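Local coordinates for glucose-1-phosphate uridylyltransferase (Sphingomonas elodea, PDB 2UX8), which probably catalyses the formation of UDP-glucose and diphosphate from UTP and glucose 1-phosphate, and binds glucose 1-phosphate, at residues C[62-67]-C[124-129]; C[136-141]-C[149-154]; C[214-219]-C[241-246]. One frame throughout, in Å; residues are numbered along the deposited sequence.

Interaction 1 of 3, residues C[62-67]-C[124-129]; sequences QMIFVT and WCARDI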
loop_
_atom_site.group_PDB
_atom_site.type_symbol
_atom_site.label_atom_id
_atom_site.label_comp_id
_atom_site.label_asym_id
_atom_site.label_seq_id
_atom_site.Cartn_x
_atom_site.Cartn_y
_atom_site.Cartn_z
ATOM N N GLN C 62 -11.765 13.703 18.125
ATOM C CA GLN C 62 -10.633 13.814 17.216
ATOM C C GLN C 62 -9.594 12.750 17.566
ATOM O O GLN C 62 -8.869 12.865 18.556
ATOM C CB GLN C 62 -10.021 15.225 17.293
ATOM C CG GLN C 62 -8.698 15.417 16.537
ATOM C CD GLN C 62 -8.864 15.517 15.032
ATOM O OE1 GLN C 62 -9.442 16.478 14.522
ATOM N NE2 GLN C 62 -8.354 14.523 14.311
ATOM N N MET C 63 -9.551 11.695 16.759
ATOM C CA MET C 63 -8.590 10.617 16.960
ATOM C C MET C 63 -7.335 10.950 16.170
ATOM O O MET C 63 -7.412 11.282 14.984
ATOM C CB MET C 63 -9.137 9.301 16.428
ATOM C CG MET C 63 -10.568 9.078 16.755
ATOM S SD MET C 63 -10.802 9.131 18.517
ATOM C CE MET C 63 -11.549 7.623 18.753
ATOM N N ILE C 64 -6.177 10.895 16.812
ATOM C CA ILE C 64 -4.958 11.161 16.075
ATOM C C ILE C 64 -4.043 9.961 16.249
ATOM O O ILE C 64 -3.583 9.649 17.341
ATOM C CB ILE C 64 -4.306 12.537 16.473
ATOM C CG1 ILE C 64 -2.898 12.340 17.001
ATOM C CG2 ILE C 64 -5.181 13.292 17.456
ATOM C CD1 ILE C 64 -1.845 12.562 15.953
ATOM N N PHE C 65 -3.859 9.247 15.141
ATOM C CA PHE C 65 -3.027 8.043 15.081
ATOM C C PHE C 65 -1.592 8.389 14.734
ATOM O O PHE C 65 -1.343 9.065 13.740
ATOM C CB PHE C 65 -3.509 7.078 13.981
ATOM C CG PHE C 65 -4.795 6.362 14.281
ATOM C CD1 PHE C 65 -5.657 6.798 15.282
ATOM C CD2 PHE C 65 -5.171 5.265 13.513
ATOM C CE1 PHE C 65 -6.872 6.154 15.504
ATOM C CE2 PHE C 65 -6.396 4.618 13.737
ATOM C CZ PHE C 65 -7.238 5.068 14.732
ATOM N N VAL C 66 -0.647 7.935 15.548
ATOM C CA VAL C 66 0.757 8.153 15.231
ATOM C C VAL C 66 1.228 6.761 14.794
ATOM O O VAL C 66 1.436 5.869 15.617
ATOM C CB VAL C 66 1.538 8.746 16.452
ATOM C CG1 VAL C 66 0.716 8.646 17.675
ATOM C CG2 VAL C 66 2.879 8.070 16.626
ATOM N N THR C 67 1.339 6.591 13.473
ATOM C CA THR C 67 1.699 5.318 12.845
ATOM C C THR C 67 3.125 5.046 12.430
ATOM O O THR C 67 4.022 5.881 12.539
ATOM C CB THR C 67 0.879 5.071 11.579
ATOM O OG1 THR C 67 0.628 6.322 10.935
ATOM C CG2 THR C 67 -0.416 4.373 11.896
ATOM N N TRP C 124 4.766 12.780 21.568
ATOM C CA TRP C 124 5.365 14.033 21.144
ATOM C C TRP C 124 5.042 14.342 19.680
ATOM O O TRP C 124 4.927 15.507 19.290
ATOM C CB TRP C 124 6.874 13.960 21.331
ATOM C CG TRP C 124 7.624 15.121 20.739
ATOM C CD1 TRP C 124 7.726 16.387 21.243
ATOM C CD2 TRP C 124 8.337 15.130 19.499
ATOM N NE1 TRP C 124 8.469 17.174 20.410
ATOM C CE2 TRP C 124 8.882 16.425 19.342
ATOM C CE3 TRP C 124 8.625 14.160 18.528
ATOM C CZ2 TRP C 124 9.628 16.784 18.220
ATOM C CZ3 TRP C 124 9.371 14.531 17.422
ATOM C CH2 TRP C 124 9.886 15.814 17.297
ATOM N N CYS C 125 4.897 13.295 18.873
ATOM C CA CYS C 125 4.597 13.458 17.459
ATOM C C CYS C 125 3.281 14.187 17.201
ATOM O O CYS C 125 3.114 14.815 16.162
ATOM C CB CYS C 125 4.565 12.091 16.772
ATOM S SG CYS C 125 6.176 11.259 16.551
ATOM N N ALA C 126 2.354 14.112 18.147
ATOM C CA ALA C 126 1.048 14.746 17.991
ATOM C C ALA C 126 0.980 16.178 18.525
ATOM O O ALA C 126 -0.067 16.830 18.449
ATOM C CB ALA C 126 -0.016 13.890 18.675
ATOM N N ARG C 127 2.101 16.665 19.045
ATOM C CA ARG C 127 2.169 17.999 19.627
ATOM C C ARG C 127 1.401 19.099 18.915
ATOM O O ARG C 127 0.603 19.813 19.534
ATOM C CB ARG C 127 3.628 18.423 19.778
ATOM C CG ARG C 127 4.437 18.311 18.515
ATOM C CD ARG C 127 5.919 18.406 18.798
ATOM N NE ARG C 127 6.695 17.754 17.747
ATOM C CZ ARG C 127 6.929 18.285 16.555
ATOM N NH1 ARG C 127 6.453 19.484 16.260
ATOM N NH2 ARG C 127 7.630 17.621 15.650
ATOM N N ASP C 128 1.622 19.240 17.616
ATOM C CA ASP C 128 0.971 20.307 16.880
ATOM C C ASP C 128 -0.505 20.102 16.577
ATOM O O ASP C 128 -1.220 21.062 16.297
ATOM C CB ASP C 128 1.757 20.599 15.594
ATOM C CG ASP C 128 3.128 21.220 15.877
ATOM O OD1 ASP C 128 3.214 22.063 16.795
ATOM O OD2 ASP C 128 4.111 20.885 15.182
ATOM N N ILE C 129 -0.968 18.859 16.639
ATOM C CA ILE C 129 -2.372 18.590 16.364
ATOM C C ILE C 129 -3.199 18.793 17.632
ATOM O O ILE C 129 -4.377 19.130 17.571
ATOM C CB ILE C 129 -2.557 17.163 15.833
ATOM C CG1 ILE C 129 -1.503 16.904 14.752
ATOM C CG2 ILE C 129 -3.974 16.971 15.309
ATOM C CD1 ILE C 129 -1.966 16.090 13.588
#
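Ile64 of strand 62-67 meets Ala126 and Ile129, where the chain passes from helix 119-125 to helix 127-130. From CA, the bond to CB already points at this turn, and a chi1 of 121° carries CG1 further the same way. Ile64 CG1 comes to 3.7 Å from Ala126 CB. At the tip, Ile64 CD1 closes to 3.5 Å from Ala126 CB, so the small methyl is met along the whole CG1-CD1 arm. On its other neighbour, Ile64 CD1 lies 4.2 Å from Ile129 CD1, and the pair meets methyl to methyl. Two residues on, the same strand face presents Val66, whose CG2 stands 4.4 Å from Cys125 CB. This looser touch comes where the backbones are nearest, with 6.9 Å between the CA atoms of Val66 and Cys125. The contact is wholly apolar, burying 220 Å² over both sides. Strand 62-67 runs between parallel strands 16-21 and 108-112 of the Rossmann-like sheet, with Val111 beside Ile64, Val66 and Ile129. Helix 47-57 packs against Met63 and Phe65, while Ile129 also reaches Ala109 of the second subunit.

Interaction 2 of 3, residues C[136-141]-C[149-154]; sequences AVLLPD and GCLKQM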
loop_
_atom_site.group_PDB
_atom_site.type_symbol
_atom_site.label_atom_id
_atom_site.label_comp_id
_atom_site.label_asym_id
_atom_site.label_seq_id
_atom_site.Cartn_x
_atom_site.Cartn_y
_atom_site.Cartn_z
ATOM N N ALA C 136 -6.114 12.686 25.527
ATOM C CA ALA C 136 -6.135 11.316 26.021
ATOM C C ALA C 136 -5.101 10.485 25.250
ATOM O O ALA C 136 -4.656 10.874 24.171
ATOM C CB ALA C 136 -7.521 10.720 25.827
ATOM N N VAL C 137 -4.717 9.350 25.814
ATOM C CA VAL C 137 -3.766 8.464 25.167
ATOM C C VAL C 137 -4.234 7.050 25.459
ATOM O O VAL C 137 -4.467 6.695 26.618
ATOM C CB VAL C 137 -2.337 8.663 25.713
ATOM C CG1 VAL C 137 -1.411 7.598 25.152
ATOM C CG2 VAL C 137 -1.826 10.048 25.340
ATOM N N LEU C 138 -4.392 6.250 24.407
ATOM C CA LEU C 138 -4.847 4.877 24.575
ATOM C C LEU C 138 -3.937 3.887 23.866
ATOM O O LEU C 138 -3.642 4.019 22.679
ATOM C CB LEU C 138 -6.287 4.710 24.062
ATOM C CG LEU C 138 -7.372 5.625 24.648
ATOM C CD1 LEU C 138 -7.314 6.984 23.985
ATOM C CD2 LEU C 138 -8.740 5.012 24.439
ATOM N N LEU C 139 -3.488 2.894 24.618
ATOM C CA LEU C 139 -2.637 1.866 24.071
ATOM C C LEU C 139 -3.558 0.674 23.822
ATOM O O LEU C 139 -3.952 -0.023 24.755
ATOM C CB LEU C 139 -1.545 1.509 25.083
ATOM C CG LEU C 139 -0.878 2.642 25.881
ATOM C CD1 LEU C 139 0.311 2.068 26.667
ATOM C CD2 LEU C 139 -0.413 3.748 24.967
ATOM N N PRO C 140 -3.921 0.430 22.555
ATOM C CA PRO C 140 -4.808 -0.683 22.191
ATOM C C PRO C 140 -4.463 -2.092 22.690
ATOM O O PRO C 140 -5.359 -2.920 22.833
ATOM C CB PRO C 140 -4.896 -0.579 20.665
ATOM C CG PRO C 140 -3.709 0.270 20.278
ATOM C CD PRO C 140 -3.602 1.258 21.382
ATOM N N ASP C 141 -3.193 -2.376 22.961
ATOM C CA ASP C 141 -2.821 -3.697 23.473
ATOM C C ASP C 141 -3.502 -3.968 24.811
ATOM O O ASP C 141 -3.702 -5.120 25.193
ATOM C CB ASP C 141 -1.313 -3.816 23.661
ATOM C CG ASP C 141 -0.621 -4.438 22.463
ATOM O OD1 ASP C 141 -1.289 -4.672 21.435
ATOM O OD2 ASP C 141 0.598 -4.688 22.552
ATOM N N GLY C 149 -16.842 2.050 29.162
ATOM C CA GLY C 149 -15.479 1.783 28.759
ATOM C C GLY C 149 -14.546 2.526 29.685
ATOM O O GLY C 149 -14.921 3.531 30.282
ATOM N N CYS C 150 -13.328 2.030 29.812
ATOM C CA CYS C 150 -12.341 2.653 30.667
ATOM C C CYS C 150 -12.214 4.167 30.492
ATOM O O CYS C 150 -12.212 4.911 31.470
ATOM C CB CYS C 150 -10.990 2.000 30.437
ATOM S SG CYS C 150 -9.771 2.395 31.689
ATOM N N LEU C 151 -12.124 4.637 29.258
ATOM C CA LEU C 151 -11.975 6.072 29.047
ATOM C C LEU C 151 -13.168 6.878 29.547
ATOM O O LEU C 151 -12.998 7.983 30.070
ATOM C CB LEU C 151 -11.713 6.358 27.567
ATOM C CG LEU C 151 -10.564 7.314 27.214
ATOM C CD1 LEU C 151 -11.108 8.696 26.907
ATOM C CD2 LEU C 151 -9.529 7.342 28.338
ATOM N N LYS C 152 -14.371 6.333 29.391
ATOM C CA LYS C 152 -15.562 7.030 29.858
ATOM C C LYS C 152 -15.532 7.129 31.382
ATOM O O LYS C 152 -15.800 8.187 31.937
ATOM C CB LYS C 152 -16.837 6.314 29.405
ATOM C CG LYS C 152 -18.112 7.012 29.873
ATOM C CD LYS C 152 -18.165 8.445 29.348
ATOM C CE LYS C 152 -19.121 9.330 30.140
ATOM N NZ LYS C 152 -20.512 8.828 30.128
ATOM N N GLN C 153 -15.198 6.035 32.060
ATOM C CA GLN C 153 -15.119 6.059 33.514
ATOM C C GLN C 153 -14.105 7.111 33.931
ATOM O O GLN C 153 -14.317 7.857 34.887
ATOM C CB GLN C 153 -14.690 4.698 34.057
ATOM C CG GLN C 153 -15.641 3.578 33.685
ATOM C CD GLN C 153 -15.305 2.257 34.347
ATOM O OE1 GLN C 153 -15.817 1.213 33.955
ATOM N NE2 GLN C 153 -14.450 2.296 35.357
ATOM N N MET C 154 -13.007 7.184 33.191
ATOM C CA MET C 154 -11.950 8.138 33.486
ATOM C C MET C 154 -12.352 9.579 33.259
ATOM O O MET C 154 -12.015 10.459 34.063
ATOM C CB MET C 154 -10.708 7.824 32.660
ATOM C CG MET C 154 -9.838 6.760 33.288
ATOM S SD MET C 154 -8.376 6.414 32.333
ATOM C CE MET C 154 -7.336 7.766 32.769
#
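Leu138 and Leu151 meet with their side chains crossing at about a right angle, joining strand 135-138 to helix 150-161 in the Rossmann-like alpha/beta core expected of a GT-A nucleotidyltransferase. Leu138 has CG anti to its carbonyl carbon and beside the backbone N (chi1 -56°), and this sends the isobutyl group out from the sheet to the helix. Its CD2 methyl then touches the branch point of the partner, with Leu138 CD2 4.0 Å from Leu151 CG. The approach is thus by one methyl against the fork of the other leucine, not methyl to methyl.

Ala136, two residues earlier, points to the same side, as strand alternation requires, and Val137 between them points away, against Tyr216. Ala136 CB lies 4.3 Å from Leu151 CD1, with the other methyl, CD2 of Leu151, slightly farther at 4.7 Å from Ala136 CB. Leu151 is therefore touched by two residues of the strand and supplies the whole helix side of this small contact, which buries 111 Å². The backbones stay well apart, with 8.4 Å between the CA atoms of Ala136 and Leu151.

Further along, Leu139 touches the bound glucose 1-phosphate, so the chain passes from this packed face into the pocket. Gly149 occupies the N-cap position, and carboxylates of helix 47-57 take the early amides: Glu57 OE1 accepts from Gly149 N, and Glu54 OE2 from Leu151 N. The first helical turn is closed by Gln153 N donating to Gly149 O at 3.1 Å.

Interaction 3 of 3, residues C[214-219]-C[241-246]; sequences GRYILQ and DAMQRM. With G1P (1-O-phosphono-alpha-D-glucopyranose), chain K.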
loop_
_atom_site.group_PDB
_atom_site.type_symbol
_atom_site.label_atom_id
_atom_site.label_comp_id
_atom_site.label_asym_id
_atom_site.label_seq_id
_atom_site.Cartn_x
_atom_site.Cartn_y
_atom_site.Cartn_z
ATOM N N GLY C 214 -2.247 1.432 30.130
ATOM C CA GLY C 214 -2.351 2.236 28.922
ATOM C C GLY C 214 -3.559 3.111 28.640
ATOM O O GLY C 214 -4.101 3.099 27.532
ATOM N N ARG C 215 -3.980 3.884 29.630
ATOM C CA ARG C 215 -5.115 4.798 29.489
ATOM C C ARG C 215 -4.723 6.092 30.218
ATOM O O ARG C 215 -4.494 6.075 31.428
ATOM C CB ARG C 215 -6.375 4.173 30.106
ATOM C CG ARG C 215 -7.490 3.813 29.111
ATOM C CD ARG C 215 -6.963 3.053 27.909
ATOM N NE ARG C 215 -7.978 2.273 27.213
ATOM C CZ ARG C 215 -7.674 1.260 26.402
ATOM N NH1 ARG C 215 -6.407 0.949 26.210
ATOM N NH2 ARG C 215 -8.621 0.531 25.816
ATOM N N TYR C 216 -4.618 7.199 29.478
ATOM C CA TYR C 216 -4.225 8.479 30.065
ATOM C C TYR C 216 -5.088 9.660 29.630
ATOM O O TYR C 216 -5.696 9.664 28.554
ATOM C CB TYR C 216 -2.786 8.860 29.685
ATOM C CG TYR C 216 -1.707 7.801 29.814
ATOM C CD1 TYR C 216 -1.730 6.638 29.039
ATOM C CD2 TYR C 216 -0.609 8.005 30.650
ATOM C CE1 TYR C 216 -0.685 5.715 29.093
ATOM C CE2 TYR C 216 0.435 7.088 30.709
ATOM C CZ TYR C 216 0.392 5.952 29.930
ATOM O OH TYR C 216 1.441 5.069 29.987
ATOM N N ILE C 217 -5.116 10.674 30.488
ATOM C CA ILE C 217 -5.791 11.936 30.222
ATOM C C ILE C 217 -4.772 12.927 30.742
ATOM O O ILE C 217 -4.559 13.027 31.942
ATOM C CB ILE C 217 -7.075 12.106 31.007
ATOM C CG1 ILE C 217 -8.153 11.204 30.421
ATOM C CG2 ILE C 217 -7.507 13.568 30.962
ATOM C CD1 ILE C 217 -9.539 11.432 30.991
ATOM N N LEU C 218 -4.128 13.648 29.838
ATOM C CA LEU C 218 -3.085 14.581 30.228
ATOM C C LEU C 218 -3.333 16.032 29.871
ATOM O O LEU C 218 -4.063 16.342 28.938
ATOM C CB LEU C 218 -1.774 14.133 29.601
ATOM C CG LEU C 218 -1.427 12.719 30.026
ATOM C CD1 LEU C 218 -0.424 12.158 29.068
ATOM C CD2 LEU C 218 -0.906 12.712 31.473
ATOM N N GLN C 219 -2.697 16.921 30.623
ATOM C CA GLN C 219 -2.820 18.351 30.382
ATOM C C GLN C 219 -1.731 18.770 29.416
ATOM O O GLN C 219 -0.640 18.192 29.399
ATOM C CB GLN C 219 -2.706 19.128 31.697
ATOM C CG GLN C 219 -3.859 18.850 32.642
ATOM C CD GLN C 219 -5.191 19.229 32.033
ATOM O OE1 GLN C 219 -6.167 18.492 32.130
ATOM N NE2 GLN C 219 -5.238 20.386 31.403
ATOM N N ASP C 241 8.751 10.178 33.024
ATOM C CA ASP C 241 9.501 11.286 33.596
ATOM C C ASP C 241 8.860 12.605 33.334
ATOM O O ASP C 241 9.247 13.580 33.951
ATOM C CB ASP C 241 10.904 11.461 33.020
ATOM C CG ASP C 241 11.315 10.322 32.183
ATOM O OD1 ASP C 241 11.013 10.341 30.964
ATOM O OD2 ASP C 241 11.930 9.398 32.757
ATOM N N ALA C 242 7.934 12.691 32.395
ATOM C CA ALA C 242 7.368 14.001 32.122
ATOM C C ALA C 242 6.166 14.225 32.983
ATOM O O ALA C 242 5.933 15.338 33.436
ATOM C CB ALA C 242 7.002 14.150 30.651
ATOM N N MET C 243 5.398 13.167 33.210
ATOM C CA MET C 243 4.234 13.271 34.074
ATOM C C MET C 243 4.721 13.608 35.479
ATOM O O MET C 243 4.102 14.381 36.201
ATOM C CB MET C 243 3.478 11.957 34.095
ATOM C CG MET C 243 3.041 11.529 32.731
ATOM S SD MET C 243 1.923 10.158 32.823
ATOM C CE MET C 243 3.093 8.791 32.757
ATOM N N GLN C 244 5.838 12.988 35.838
ATOM C CA GLN C 244 6.534 13.173 37.104
ATOM C C GLN C 244 6.618 14.654 37.433
ATOM O O GLN C 244 6.134 15.120 38.466
ATOM C CB GLN C 244 7.952 12.636 36.933
ATOM C CG GLN C 244 8.269 11.383 37.687
ATOM C CD GLN C 244 8.430 11.658 39.149
ATOM O OE1 GLN C 244 8.898 12.725 39.527
ATOM N NE2 GLN C 244 8.060 10.699 39.987
ATOM N N ARG C 245 7.248 15.388 36.524
ATOM C CA ARG C 245 7.451 16.816 36.692
ATOM C C ARG C 245 6.185 17.592 36.918
ATOM O O ARG C 245 6.215 18.812 37.036
ATOM C CB ARG C 245 8.198 17.397 35.491
ATOM C CG ARG C 245 9.700 17.381 35.645
ATOM C CD ARG C 245 10.261 18.740 35.340
ATOM N NE ARG C 245 10.898 18.757 34.035
ATOM C CZ ARG C 245 10.694 19.697 33.125
ATOM N NH1 ARG C 245 9.860 20.693 33.384
ATOM N NH2 ARG C 245 11.331 19.643 31.964
ATOM N N MET C 246 5.064 16.889 36.970
ATOM C CA MET C 246 3.809 17.569 37.191
ATOM C C MET C 246 2.996 17.004 38.318
ATOM O O MET C 246 1.771 16.940 38.252
ATOM C CB MET C 246 2.993 17.623 35.908
ATOM C CG MET C 246 3.623 18.520 34.868
ATOM S SD MET C 246 2.489 19.131 33.633
ATOM C CE MET C 246 1.053 18.225 34.006
HETATM C C1 G1P K . 4.168 1.962 29.016
HETATM C C2 G1P K . 4.506 2.959 30.143
HETATM C C3 G1P K . 4.484 2.208 31.485
HETATM C C4 G1P K . 3.079 1.652 31.688
HETATM C C5 G1P K . 2.769 0.687 30.520
HETATM C C6 G1P K . 1.348 0.129 30.693
HETATM O O1 G1P K . 5.189 0.939 28.972
HETATM O O2 G1P K . 5.805 3.500 29.910
HETATM O O3 G1P K . 4.790 3.109 32.541
HETATM O O4 G1P K . 3.029 0.949 32.929
HETATM O O5 G1P K . 2.838 1.398 29.251
HETATM O O6 G1P K . 1.028 -0.762 29.621
HETATM P P G1P K . 4.975 -0.018 27.678
HETATM O O1P G1P K . 4.984 0.779 26.427
HETATM O O2P G1P K . 6.142 -1.114 27.643
HETATM O O3P G1P K . 3.569 -0.798 27.795
#
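Met243 approaches the ring of Tyr216 at its edge, a Met-aromatic contact between helix 240-244 and strand 215-218. The sulfur lies in the ring plane: Met243 SD is 5.1 Å from the ring centroid of Tyr216, on a line 83° from the ring normal. Met243 SD is 4.0 Å from both CD2 and CE2 of Tyr216, so it faces the bond between them. The two side chains cross at about a right angle.

Apolar touches lie beside the sulfur. A bend at chi3 (-90°) turns the terminal methyl along the ring rim, where Met243 CE sits 3.8 Å from Tyr216 CE2. Leu218, on the same strand face, brings its CD2 to 4.0 Å from Met243 SD, also crossing it at about a right angle. The thioether thus meets an aromatic edge and a leucine methyl.

Ligand contacts come next. Tyr216 OH lies 3.7 Å from C2 of the bound glucose 1-phosphate, and Gly214 N is 3.9 Å from its C6; both are van der Waals approaches. The ligand is hydrogen-bonded to Glu199 OE2, Val212 O and Gly180 N. With an alanine at Tyr216 the ring is gone; Met243 SD would probably lose its aromatic edge and a gap is likely to open beside the sugar's C2.

Strand 215-218 lies between antiparallel strands 135-138 and 164-170, with Ile166 of the latter against Tyr216. Helix 221-228 packs on Ala242 and Met246, and helix 150-161 covers Arg215 and Ile217.

All three contacts are buried and all reach the same mixed sheet, but at different places. The centre of interaction 2 lies about 5 Å from the centre of the chain, those of interactions 1 and 3 about 14 Å. Interaction 1 is aliphatic and borders the second subunit; no other chain touches the segments of the other two. Interaction 2 rests on aliphatic packing alone, and interaction 3 adds sulfur-aromatic chemistry at the sugar pocket. Interactions 2 and 3 use neighbouring strands, 135-138 and 215-218, joined by Val137 O to Tyr216 N at 2.9 Å, a probable hydrogen bond. Interaction 1 touches neither, its nearest atoms lying about 7 Å from interaction 2.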